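Local structure of endonuclease III (Geobacillus stearothermophilus, 1ORN) at residues D142-V145 and E146-S149. The protein probably removes damaged pyrimidine bases from DNA and cleaves the strand at the resulting abasic site through a covalent enzyme-DNA intermediate. Residues are numbered along the deposited sequence; the frame is centred on the assembly and turned at random.
Sequences DTHV and ERVS. With nucleotides of chain B.
Arg147 reaches back along the helix to His144, one turn earlier, and its NH2 donates to ND1 of that imidazole at 2.9 Å. The donor lies close to the ring plane, while ring and guanidinium stand nearly perpendicular, 87° apart. The acceptor is a bare ring nitrogen, which leaves His144 NE2 to bond, as Asp142 OD2 also does, a modified group that is probably part of the trapped enzyme-DNA intermediate; the histidine thus bridges Arg147 and that group. Arg147 NH2 also bonds Cys192 O, and Arg147 NH1 makes a weak bond to OP1 of DA6 of chain B at 2.8 Å. Thr143 serves the same phosphate: with OG1 anti to the backbone N (chi1 179°), its hydroxyl donates to OP2 of DA6 of chain B over 2.8 Å. A water donates to Thr143 OG1 and accepts from Arg147 NH1, linking the two side chains. At a second phosphate, two nucleotides along the strand, Thr143 N donates to OP1 of DG8 of chain B at 2.9 Å. Replacing His144 by an alanine would probably leave Arg147 NH2 without one of its acceptors, and the modified group with one hydrogen bond fewer.

Behind this shell, Asp142 is the N-cap: its short carboxylate takes Val145 N on OD1 (2.9 Å) and His144 N on OD2, both from above its plane. Farther along, Ser149 is small enough to fold its hydroxyl back, OG donating to Val145 O at 2.9 Å from the face opposite Ser149 N. Glu146 turns to Lys150 in a salt bridge. An aspartate-capped helix start facing the DNA backbone is consistent with the aspartate of the HhH-GPD signature, here opening helix 143-152 at the DNA site.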
loop_
_atom_site.group_PDB
_atom_site.type_symbol
_atom_site.label_atom_id
_atom_site.label_comp_id
_atom_site.label_asym_id
_atom_site.label_seq_id
_atom_site.Cartn_x
_atom_site.Cartn_y
_atom_site.Cartn_z
ATOM N N ASP C 142 4.004 3.441 1.061
ATOM C CA ASP C 142 4.694 2.414 0.286
ATOM C C ASP C 142 5.775 3.089 -0.557
ATOM O O ASP C 142 6.087 4.261 -0.367
ATOM C CB ASP C 142 3.710 1.751 -0.674
ATOM C CG ASP C 142 3.370 2.654 -1.849
ATOM O OD1 ASP C 142 3.101 3.855 -1.615
ATOM O OD2 ASP C 142 3.379 2.173 -3.005
ATOM N N THR C 143 6.316 2.351 -1.521
ATOM C CA THR C 143 7.353 2.905 -2.381
ATOM C C THR C 143 6.898 4.148 -3.155
ATOM O O THR C 143 7.639 5.133 -3.244
ATOM C CB THR C 143 7.879 1.838 -3.378
ATOM O OG1 THR C 143 8.874 2.432 -4.217
ATOM C CG2 THR C 143 6.748 1.290 -4.245
ATOM N N HIS C 144 5.684 4.121 -3.700
ATOM C CA HIS C 144 5.177 5.256 -4.480
ATOM C C HIS C 144 4.934 6.501 -3.631
ATOM O O HIS C 144 5.375 7.598 -3.984
ATOM C CB HIS C 144 3.880 4.879 -5.209
ATOM C CG HIS C 144 4.045 3.790 -6.228
ATOM N ND1 HIS C 144 4.829 3.934 -7.352
ATOM C CD2 HIS C 144 3.538 2.534 -6.281
ATOM C CE1 HIS C 144 4.801 2.814 -8.054
ATOM N NE2 HIS C 144 4.026 1.949 -7.427
ATOM N N VAL C 145 4.238 6.338 -2.511
ATOM C CA VAL C 145 3.959 7.472 -1.648
ATOM C C VAL C 145 5.255 8.099 -1.162
ATOM O O VAL C 145 5.405 9.320 -1.188
ATOM C CB VAL C 145 3.101 7.061 -0.440
ATOM C CG1 VAL C 145 2.947 8.242 0.519
ATOM C CG2 VAL C 145 1.733 6.586 -0.921
ATOM N N GLU C 146 6.203 7.266 -0.745
ATOM C CA GLU C 146 7.480 7.786 -0.261
ATOM C C GLU C 146 8.237 8.536 -1.357
ATOM O O GLU C 146 8.703 9.662 -1.150
ATOM C CB GLU C 146 8.358 6.653 0.268
ATOM C CG GLU C 146 9.692 7.145 0.820
ATOM C CD GLU C 146 10.614 6.024 1.278
ATOM O OE1 GLU C 146 11.632 6.337 1.933
ATOM O OE2 GLU C 146 10.334 4.839 0.981
ATOM N N ARG C 147 8.369 7.905 -2.521
ATOM C CA ARG C 147 9.078 8.525 -3.639
ATOM C C ARG C 147 8.458 9.859 -4.052
ATOM O O ARG C 147 9.164 10.852 -4.244
ATOM C CB ARG C 147 9.105 7.579 -4.848
ATOM C CG ARG C 147 9.941 8.116 -6.008
ATOM C CD ARG C 147 9.970 7.146 -7.180
ATOM N NE ARG C 147 8.657 6.998 -7.802
ATOM C CZ ARG C 147 7.884 5.919 -7.694
ATOM N NH1 ARG C 147 8.282 4.870 -6.985
ATOM N NH2 ARG C 147 6.700 5.898 -8.295
ATOM N N VAL C 148 7.138 9.882 -4.205
ATOM C CA VAL C 148 6.450 11.104 -4.599
ATOM C C VAL C 148 6.650 12.196 -3.556
ATOM O O VAL C 148 6.922 13.345 -3.901
ATOM C CB VAL C 148 4.939 10.850 -4.807
ATOM C CG1 VAL C 148 4.186 12.168 -4.950
ATOM C CG2 VAL C 148 4.738 9.992 -6.053
ATOM N N SER C 149 6.540 11.828 -2.282
ATOM C CA SER C 149 6.708 12.792 -1.197
ATOM C C SER C 149 8.094 13.428 -1.195
ATOM O O SER C 149 8.233 14.653 -1.046
ATOM C CB SER C 149 6.456 12.111 0.155
ATOM O OG SER C 149 5.086 11.778 0.315
ATOM P P DA B 6 8.875 1.138 -7.795
ATOM O OP1 DA B 6 8.061 2.322 -8.161
ATOM O OP2 DA B 6 9.679 1.151 -6.546
ATOM O "O5'" DA B 6 7.914 -0.134 -7.787
ATOM C "C5'" DA B 6 7.079 -0.404 -8.914
ATOM C "C4'" DA B 6 6.349 -1.716 -8.741
ATOM O "O4'" DA B 6 7.277 -2.824 -8.807
ATOM C "C3'" DA B 6 5.580 -1.879 -7.429
ATOM O "O3'" DA B 6 4.348 -2.544 -7.702
ATOM C "C2'" DA B 6 6.472 -2.804 -6.618
ATOM C "C1'" DA B 6 7.060 -3.690 -7.706
ATOM N N9 DA B 6 8.338 -4.322 -7.386
ATOM C C8 DA B 6 9.406 -3.777 -6.716
ATOM N N7 DA B 6 10.433 -4.583 -6.617
ATOM C C5 DA B 6 10.015 -5.739 -7.260
ATOM C C6 DA B 6 10.650 -6.970 -7.506
ATOM N N6 DA B 6 11.901 -7.251 -7.124
ATOM N N1 DA B 6 9.950 -7.914 -8.170
ATOM C C2 DA B 6 8.701 -7.633 -8.558
ATOM N N3 DA B 6 7.998 -6.516 -8.390
ATOM C C4 DA B 6 8.721 -5.596 -7.727
ATOM P P DG B 8 5.847 -1.776 -1.703
ATOM O OP1 DG B 8 6.616 -0.533 -1.455
ATOM O OP2 DG B 8 6.246 -2.673 -2.831
ATOM O "O5'" DG B 8 5.846 -2.658 -0.379
ATOM C "C5'" DG B 8 5.821 -2.050 0.912
ATOM C "C4'" DG B 8 5.858 -3.128 1.967
ATOM O "O4'" DG B 8 7.023 -3.962 1.764
ATOM C "C3'" DG B 8 5.896 -2.690 3.427
ATOM O "O3'" DG B 8 5.061 -3.610 4.129
ATOM C "C2'" DG B 8 7.366 -2.833 3.800
ATOM C "C1'" DG B 8 7.830 -3.995 2.933
ATOM N N9 DG B 8 9.220 -3.928 2.492
ATOM C C8 DG B 8 9.939 -2.806 2.158
ATOM N N7 DG B 8 11.146 -3.079 1.736
ATOM C C5 DG B 8 11.233 -4.463 1.808
ATOM C C6 DG B 8 12.304 -5.343 1.467
ATOM O O6 DG B 8 13.410 -5.066 0.993
ATOM N N1 DG B 8 11.974 -6.671 1.719
ATOM C C2 DG B 8 10.769 -7.102 2.222
ATOM N N2 DG B 8 10.643 -8.425 2.404
ATOM N N3 DG B 8 9.758 -6.294 2.524
ATOM C C4 DG B 8 10.060 -5.000 2.294
HETATM O O HOH W 1 10.877 4.108 -5.646
#